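Local coordinates for protein secreted hemophore CSA2 (Candida albicans, PDB 4Y7S) that binds haem as a secreted hemophore, helping the fungus use iron from human haemoglobin during hyphal growth and exchanging haem with related proteins, probably as part of a cross-cell-wall relay, at residues 91-94 / 95-98; 20-23 / 24-28; 13-16 / 17-21. One frame throughout, in Å; residues are numbered along the deposited sequence.

Interaction 1 (91-94 / 95-98)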
loop_
_atom_site.group_PDB
_atom_site.type_symbol
_atom_site.label_atom_id
_atom_site.label_comp_id
_atom_site.label_asym_id
_atom_site.label_seq_id
_atom_site.Cartn_x
_atom_site.Cartn_y
_atom_site.Cartn_z
ATOM N N TRP A 91 -10.808 9.245 -8.145
ATOM C CA TRP A 91 -10.077 10.469 -8.465
ATOM C C TRP A 91 -8.863 10.215 -9.354
ATOM O O TRP A 91 -8.322 9.107 -9.394
ATOM C CB TRP A 91 -9.624 11.155 -7.171
ATOM C CG TRP A 91 -8.824 10.219 -6.289
ATOM C CD1 TRP A 91 -7.465 10.054 -6.273
ATOM C CD2 TRP A 91 -9.350 9.302 -5.320
ATOM N NE1 TRP A 91 -7.116 9.097 -5.347
ATOM C CE2 TRP A 91 -8.255 8.623 -4.746
ATOM C CE3 TRP A 91 -10.645 8.994 -4.877
ATOM C CZ2 TRP A 91 -8.414 7.654 -3.754
ATOM C CZ3 TRP A 91 -10.801 8.035 -3.886
ATOM C CH2 TRP A 91 -9.690 7.373 -3.340
ATOM N N ASP A 92 -8.451 11.262 -10.067
ATOM C CA ASP A 92 -7.208 11.291 -10.844
ATOM C C ASP A 92 -6.045 10.802 -9.953
ATOM O O ASP A 92 -5.878 11.304 -8.844
ATOM C CB ASP A 92 -6.994 12.740 -11.334
ATOM C CG ASP A 92 -5.776 12.916 -12.236
ATOM O OD1 ASP A 92 -4.825 12.121 -12.156
ATOM O OD2 ASP A 92 -5.753 13.904 -12.999
ATOM N N PRO A 93 -5.208 9.859 -10.429
ATOM C CA PRO A 93 -5.041 9.243 -11.755
ATOM C C PRO A 93 -5.902 8.007 -12.031
ATOM O O PRO A 93 -5.589 7.268 -12.970
ATOM C CB PRO A 93 -3.542 8.888 -11.768
ATOM C CG PRO A 93 -3.242 8.537 -10.338
ATOM C CD PRO A 93 -4.125 9.453 -9.500
ATOM N N TYR A 94 -6.943 7.800 -11.225
ATOM C CA TYR A 94 -8.023 6.861 -11.533
ATOM C C TYR A 94 -7.645 5.401 -11.274
ATOM O O TYR A 94 -8.253 4.752 -10.422
ATOM C CB TYR A 94 -8.503 7.086 -12.980
ATOM C CG TYR A 94 -8.809 8.555 -13.237
ATOM C CD1 TYR A 94 -9.892 9.169 -12.621
ATOM C CD2 TYR A 94 -7.994 9.334 -14.046
ATOM C CE1 TYR A 94 -10.172 10.507 -12.813
ATOM C CE2 TYR A 94 -8.273 10.675 -14.253
ATOM C CZ TYR A 94 -9.361 11.258 -13.633
ATOM O OH TYR A 94 -9.650 12.593 -13.825
ATOM N N TRP A 95 -6.668 4.872 -12.006
ATOM C CA TRP A 95 -6.129 3.550 -11.713
ATOM C C TRP A 95 -4.857 3.772 -10.898
ATOM O O TRP A 95 -3.834 4.181 -11.430
ATOM C CB TRP A 95 -5.881 2.757 -12.991
ATOM C CG TRP A 95 -5.460 1.328 -12.748
ATOM C CD1 TRP A 95 -6.075 0.422 -11.936
ATOM C CD2 TRP A 95 -4.349 0.649 -13.337
ATOM N NE1 TRP A 95 -5.407 -0.767 -11.963
ATOM C CE2 TRP A 95 -4.346 -0.663 -12.823
ATOM C CE3 TRP A 95 -3.351 1.018 -14.251
ATOM C CZ2 TRP A 95 -3.386 -1.599 -13.182
ATOM C CZ3 TRP A 95 -2.404 0.083 -14.607
ATOM C CH2 TRP A 95 -2.432 -1.214 -14.082
ATOM N N ILE A 96 -4.942 3.553 -9.591
ATOM C CA ILE A 96 -3.892 4.016 -8.689
ATOM C C ILE A 96 -2.834 2.949 -8.483
ATOM O O ILE A 96 -3.024 2.036 -7.692
ATOM C CB ILE A 96 -4.447 4.386 -7.288
ATOM C CG1 ILE A 96 -5.716 5.260 -7.366
ATOM C CG2 ILE A 96 -3.370 5.069 -6.459
ATOM C CD1 ILE A 96 -5.522 6.658 -7.888
ATOM N N ILE A 97 -1.690 3.110 -9.141
ATOM C CA ILE A 97 -0.618 2.118 -9.068
ATOM C C ILE A 97 0.643 2.702 -8.477
ATOM O O ILE A 97 0.864 3.910 -8.532
ATOM C CB ILE A 97 -0.287 1.529 -10.465
ATOM C CG1 ILE A 97 0.020 2.628 -11.486
ATOM C CG2 ILE A 97 -1.413 0.688 -10.939
ATOM C CD1 ILE A 97 0.449 2.091 -12.870
ATOM N N PRO A 98 1.500 1.836 -7.928
ATOM C CA PRO A 98 2.804 2.297 -7.453
ATOM C C PRO A 98 3.637 2.977 -8.568
ATOM O O PRO A 98 3.493 2.626 -9.746
ATOM C CB PRO A 98 3.478 1.008 -7.019
ATOM C CG PRO A 98 2.361 0.044 -6.756
ATOM C CD PRO A 98 1.317 0.387 -7.736
#
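A gamma turn centred on Tyr94 hooks Pro93 to Trp95 in the loop between helix 72-87 and helix 99-110. Its evidence is a bond from Trp95 N to Pro93 O of 2.8 Å, bent to 133° at the hydrogen as a ring this tight requires, together with Tyr94 phi and psi of 78° and -64°, the values of the classic form. Ile96 has CG1 anti to its carbonyl carbon, beside its backbone N, and this turns the chain back so that its terminal CD1 lies 3.5 Å from Pro93 CD and 3.8 Å from Pro93 CG. The same methyl reaches the pyrrole part of Trp91, 3.9 Å from NE1, and the Ile96 side chain crosses both partners at about a right angle.

The proline belongs to a second, preceding turn. The Asp92-Pro93 peptide is cis, and Tyr94 N donates to Trp91 O at 2.6 Å, which makes residues 91-94 a type VI beta turn running straight into the gamma turn. This fold-back sets Asp92 CA 3.4 Å above the Tyr94 ring, over its centre. Beyond the turns, Trp95 has Ile97 CG2 over one ring face, 3.5 Å above the plane, and its indole packs against helices 55-68, 72-87 and 99-110. Trp91 touches the bound haem and belongs to its pocket; it also packs on Ala87 of the second subunit, while Ile96 meets Pro7 of that subunit.

Interaction 2 (20-23 / 24-28)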
loop_
_atom_site.group_PDB
_atom_site.type_symbol
_atom_site.label_atom_id
_atom_site.label_comp_id
_atom_site.label_asym_id
_atom_site.label_seq_id
_atom_site.Cartn_x
_atom_site.Cartn_y
_atom_site.Cartn_z
ATOM N N ASP A 20 -14.421 -7.413 -14.333
ATOM C CA ASP A 20 -15.685 -7.552 -15.029
ATOM C C ASP A 20 -15.917 -6.358 -15.957
ATOM O O ASP A 20 -16.596 -6.471 -16.957
ATOM C CB ASP A 20 -16.865 -7.674 -14.035
ATOM C CG ASP A 20 -16.994 -9.079 -13.426
ATOM O OD1 ASP A 20 -15.992 -9.831 -13.418
ATOM O OD2 ASP A 20 -18.111 -9.443 -12.968
ATOM N N ARG A 21 -15.374 -5.200 -15.616
ATOM C CA ARG A 21 -15.624 -4.015 -16.426
ATOM C C ARG A 21 -14.893 -4.032 -17.762
ATOM O O ARG A 21 -15.361 -3.433 -18.724
ATOM C CB ARG A 21 -15.214 -2.756 -15.666
ATOM C CG ARG A 21 -15.952 -2.538 -14.371
ATOM C CD ARG A 21 -17.487 -2.359 -14.549
ATOM N NE ARG A 21 -18.016 -2.514 -13.215
ATOM C CZ ARG A 21 -18.580 -3.613 -12.745
ATOM N NH1 ARG A 21 -18.824 -4.651 -13.528
ATOM N NH2 ARG A 21 -18.959 -3.634 -11.484
ATOM N N ILE A 22 -13.766 -4.730 -17.829
ATOM C CA ILE A 22 -12.878 -4.608 -18.989
ATOM C C ILE A 22 -12.416 -5.931 -19.609
ATOM O O ILE A 22 -11.673 -5.927 -20.601
ATOM C CB ILE A 22 -11.626 -3.767 -18.592
ATOM C CG1 ILE A 22 -10.836 -4.455 -17.491
ATOM C CG2 ILE A 22 -12.040 -2.376 -18.105
ATOM C CD1 ILE A 22 -9.527 -3.707 -17.089
ATOM N N TYR A 23 -12.863 -7.051 -19.050
ATOM C CA TYR A 23 -12.299 -8.344 -19.394
ATOM C C TYR A 23 -12.423 -8.624 -20.881
ATOM O O TYR A 23 -11.493 -9.151 -21.497
ATOM C CB TYR A 23 -12.969 -9.477 -18.597
ATOM C CG TYR A 23 -12.247 -10.799 -18.767
ATOM C CD1 TYR A 23 -11.058 -11.044 -18.099
ATOM C CD2 TYR A 23 -12.746 -11.792 -19.609
ATOM C CE1 TYR A 23 -10.384 -12.241 -18.251
ATOM C CE2 TYR A 23 -12.082 -12.997 -19.769
ATOM C CZ TYR A 23 -10.900 -13.214 -19.085
ATOM O OH TYR A 23 -10.224 -14.403 -19.236
ATOM N N ASP A 24 -13.550 -8.302 -21.463
ATOM C CA ASP A 24 -13.785 -8.551 -22.865
ATOM C C ASP A 24 -13.110 -7.568 -23.812
ATOM O O ASP A 24 -13.053 -7.808 -24.956
ATOM C CB ASP A 24 -15.264 -8.570 -23.144
ATOM C CG ASP A 24 -15.936 -9.730 -22.529
ATOM O OD1 ASP A 24 -15.317 -10.776 -22.358
ATOM O OD2 ASP A 24 -17.088 -9.591 -22.208
ATOM N N GLN A 25 -12.628 -6.460 -23.307
ATOM C CA GLN A 25 -12.027 -5.452 -24.143
ATOM C C GLN A 25 -10.523 -5.403 -24.091
ATOM O O GLN A 25 -9.916 -4.942 -24.987
ATOM C CB GLN A 25 -12.581 -4.087 -23.823
ATOM C CG GLN A 25 -14.078 -3.916 -23.990
ATOM C CD GLN A 25 -14.572 -2.656 -23.331
ATOM O OE1 GLN A 25 -14.970 -2.664 -22.162
ATOM N NE2 GLN A 25 -14.501 -1.553 -24.054
ATOM N N ILE A 26 -9.932 -5.885 -23.025
ATOM C CA ILE A 26 -8.480 -5.789 -22.867
ATOM C C ILE A 26 -7.741 -6.721 -23.831
ATOM O O ILE A 26 -8.287 -7.737 -24.270
ATOM C CB ILE A 26 -8.027 -6.124 -21.414
ATOM C CG1 ILE A 26 -8.624 -7.447 -20.952
ATOM C CG2 ILE A 26 -8.407 -5.001 -20.469
ATOM C CD1 ILE A 26 -8.132 -7.893 -19.565
ATOM N N PRO A 27 -6.485 -6.386 -24.150
ATOM C CA PRO A 27 -5.729 -7.321 -24.979
ATOM C C PRO A 27 -5.638 -8.654 -24.273
ATOM O O PRO A 27 -5.715 -8.718 -23.033
ATOM C CB PRO A 27 -4.368 -6.633 -25.151
ATOM C CG PRO A 27 -4.319 -5.561 -24.168
ATOM C CD PRO A 27 -5.719 -5.167 -23.850
ATOM N N LYS A 28 -5.561 -9.722 -25.054
ATOM C CA LYS A 28 -5.593 -11.074 -24.497
ATOM C C LYS A 28 -4.454 -11.310 -23.522
ATOM O O LYS A 28 -4.587 -12.111 -22.594
ATOM C CB LYS A 28 -5.561 -12.131 -25.615
ATOM C CG LYS A 28 -6.713 -12.011 -26.614
ATOM C CD LYS A 28 -8.078 -11.889 -25.913
ATOM C CE LYS A 28 -9.223 -11.662 -26.903
ATOM N NZ LYS A 28 -10.427 -11.051 -26.239
HETATM O O HOH W 1 -15.937 -7.193 -20.029
HETATM O O HOH W 2 -10.428 -9.371 -23.949
#
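Ile22 O collects two backbone donors from the turn that follows helix 19-22. Gln25 N binds it at 2.9 Å and Ile26 N at 3.0 Å, with N-H...O angles of 147° and 143°. The two arrive differently, Ile26 N nearly in line with the C=O bond and Gln25 N well above the carbonyl plane. Thus an i to i+3 and an i to i+4 bond meet on one oxygen just past helix 19-22.

Water extends the pattern. One molecule gives a proton to Asp20 O at 3.2 Å and accepts one from Asp24 N at 3.0 Å, standing in for the direct i to i+4 bond that a continuous helix would have there. A second water sits 2.7 Å from Tyr23 O and accepts from Lys28 NZ; Ile26 O is also within bonding distance of it, but acceptors around this water outnumber its protons, so it cannot donate to all of them at once.

Apolar contact is made by Ile26 CG2, which packs on Ile22 CD1 at 3.8 Å. Ile26 holds CG1 between its backbone N and carbonyl carbon; this sets CG1 beside the carbonyl oxygens of Ile22 and Tyr23, in van der Waals contact with Tyr23 O at 3.4 Å, and leaves CG2 facing Ile22. Asp24 OD1 comes to the Tyr23 ring at its edge, 3.9 Å from CD2, with carboxylate and ring planes 65° apart.

The turn lies along helix 72-87: Ile22 touches Ala84, Gln25 touches Leu80, Ile26 touches Phe77 and Pro27 touches Asp73, so the chain descends that helix in the opposite direction, towards Cys29 and its disulfide with Cys69.

Interaction 3 (13-16 / 17-21)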
loop_
_atom_site.group_PDB
_atom_site.type_symbol
_atom_site.label_atom_id
_atom_site.label_comp_id
_atom_site.label_asym_id
_atom_site.label_seq_id
_atom_site.Cartn_x
_atom_site.Cartn_y
_atom_site.Cartn_z
ATOM N N ALA A 13 -19.985 -10.272 -8.836
ATOM C CA ALA A 13 -19.099 -10.278 -9.997
ATOM C C ALA A 13 -18.744 -11.689 -10.467
ATOM O O ALA A 13 -18.809 -12.628 -9.695
ATOM C CB ALA A 13 -17.835 -9.497 -9.690
ATOM N N SER A 14 -18.387 -11.826 -11.745
ATOM C CA SER A 14 -17.945 -13.105 -12.297
ATOM C C SER A 14 -16.499 -13.394 -11.905
ATOM O O SER A 14 -16.174 -14.483 -11.473
ATOM C CB SER A 14 -18.075 -13.097 -13.819
ATOM O OG SER A 14 -19.398 -12.767 -14.198
ATOM N N ILE A 15 -15.641 -12.397 -12.080
ATOM C CA ILE A 15 -14.245 -12.476 -11.693
ATOM C C ILE A 15 -14.046 -11.550 -10.488
ATOM O O ILE A 15 -13.898 -11.998 -9.360
ATOM C CB ILE A 15 -13.308 -12.062 -12.855
ATOM C CG1 ILE A 15 -13.514 -12.969 -14.072
ATOM C CG2 ILE A 15 -11.850 -12.081 -12.416
ATOM C CD1 ILE A 15 -12.780 -12.459 -15.342
ATOM N N ASN A 16 -14.044 -10.249 -10.748
ATOM C CA ASN A 16 -14.083 -9.249 -9.689
ATOM C C ASN A 16 -14.575 -7.914 -10.263
ATOM O O ASN A 16 -14.771 -7.794 -11.468
ATOM C CB ASN A 16 -12.710 -9.108 -9.008
ATOM C CG ASN A 16 -11.600 -8.670 -9.964
ATOM O OD1 ASN A 16 -11.650 -7.585 -10.537
ATOM N ND2 ASN A 16 -10.571 -9.500 -10.099
ATOM N N GLY A 17 -14.789 -6.924 -9.399
ATOM C CA GLY A 17 -15.387 -5.667 -9.814
ATOM C C GLY A 17 -14.565 -4.869 -10.812
ATOM O O GLY A 17 -15.119 -4.083 -11.578
ATOM N N PHE A 18 -13.252 -5.071 -10.808
ATOM C CA PHE A 18 -12.362 -4.409 -11.763
ATOM C C PHE A 18 -12.346 -5.165 -13.087
ATOM O O PHE A 18 -12.621 -4.602 -14.139
ATOM C CB PHE A 18 -10.961 -4.306 -11.173
ATOM C CG PHE A 18 -9.899 -3.770 -12.131
ATOM C CD1 PHE A 18 -9.816 -2.418 -12.423
ATOM C CD2 PHE A 18 -8.950 -4.626 -12.687
ATOM C CE1 PHE A 18 -8.818 -1.922 -13.288
ATOM C CE2 PHE A 18 -7.947 -4.144 -13.546
ATOM C CZ PHE A 18 -7.878 -2.789 -13.835
ATOM N N ALA A 19 -12.027 -6.452 -13.014
ATOM C CA ALA A 19 -11.978 -7.316 -14.184
ATOM C C ALA A 19 -13.268 -7.331 -15.001
ATOM O O ALA A 19 -13.211 -7.280 -16.228
ATOM C CB ALA A 19 -11.632 -8.732 -13.758
ATOM N N ASP A 20 -14.421 -7.413 -14.333
ATOM C CA ASP A 20 -15.685 -7.552 -15.029
ATOM C C ASP A 20 -15.917 -6.358 -15.957
ATOM O O ASP A 20 -16.596 -6.471 -16.957
ATOM C CB ASP A 20 -16.865 -7.674 -14.035
ATOM C CG ASP A 20 -16.994 -9.079 -13.426
ATOM O OD1 ASP A 20 -15.992 -9.831 -13.418
ATOM O OD2 ASP A 20 -18.111 -9.443 -12.968
ATOM N N ARG A 21 -15.374 -5.200 -15.616
ATOM C CA ARG A 21 -15.624 -4.015 -16.426
ATOM C C ARG A 21 -14.893 -4.032 -17.762
ATOM O O ARG A 21 -15.361 -3.433 -18.724
ATOM C CB ARG A 21 -15.214 -2.756 -15.666
ATOM C CG ARG A 21 -15.952 -2.538 -14.371
ATOM C CD ARG A 21 -17.487 -2.359 -14.549
ATOM N NE ARG A 21 -18.016 -2.514 -13.215
ATOM C CZ ARG A 21 -18.580 -3.613 -12.745
ATOM N NH1 ARG A 21 -18.824 -4.651 -13.528
ATOM N NH2 ARG A 21 -18.959 -3.634 -11.484
#
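Ala13 lays its CB 3.3 Å from Asp20 OD2, one oxygen of a carboxylate that reaches back from the start of helix 19-22. Ser14 N then donates to that oxygen at 2.7 Å and 160°. Next, Ile15 N binds the other oxygen, Asp20 OD1, at 2.9 Å and equally straight. Both bonds use syn lone pairs, so two consecutive amides grip the carboxylate like a fork and fix its rotation; such N-H donors would probably stabilise its negative charge. Ile15 also sets CG2 against Ala19 CB at 3.6 Å, an apolar contact beside the polar one.

Asn16 bonds through both backbone and side chain. Its backbone N adds a weak bond to Asp20 OD1, and its O accepts from Asp20 N at 2.9 Å. With CG placed between backbone N and carbonyl carbon (chi1 61°), the side chain folds over the helix entrance. There OD1 takes Ala19 N at 2.7 Å and 173°, the donor standing above the amide plane, and receives a weak bond from Phe18 N at 3.0 Å. The amide nitrogen ND2 is held by Val34 O, which orients the group.

Asparagine capping of the first amides of a helix is the motif here, reinforced by the Asp20 carboxylate that ties the incoming loop to the helix.

Interactions 2 and 3 are consecutive: they share Asp20 and Arg21 on helix 19-22, interaction 3 at its entry and interaction 2 at its exit. Their centres lie about 10 Å apart, and Tyr23 CD1 packs on Ile15 CD1 at 3.5 Å. Interaction 1 sits across the chain's centre, its own centre about 18 Å from the centres of both. It meets interaction 3 where Trp95 NE1 lies 3.7 Å from Phe18 CZ, the ring planes about 10° apart; its nearest atoms to interaction 2 are about 7 Å away. The Trp91 side chain of interaction 1 approaches the haem to about 3 Å. Gly17 of interaction 3 is about 6 Å from the side chain of Asp47, the axial iron ligand.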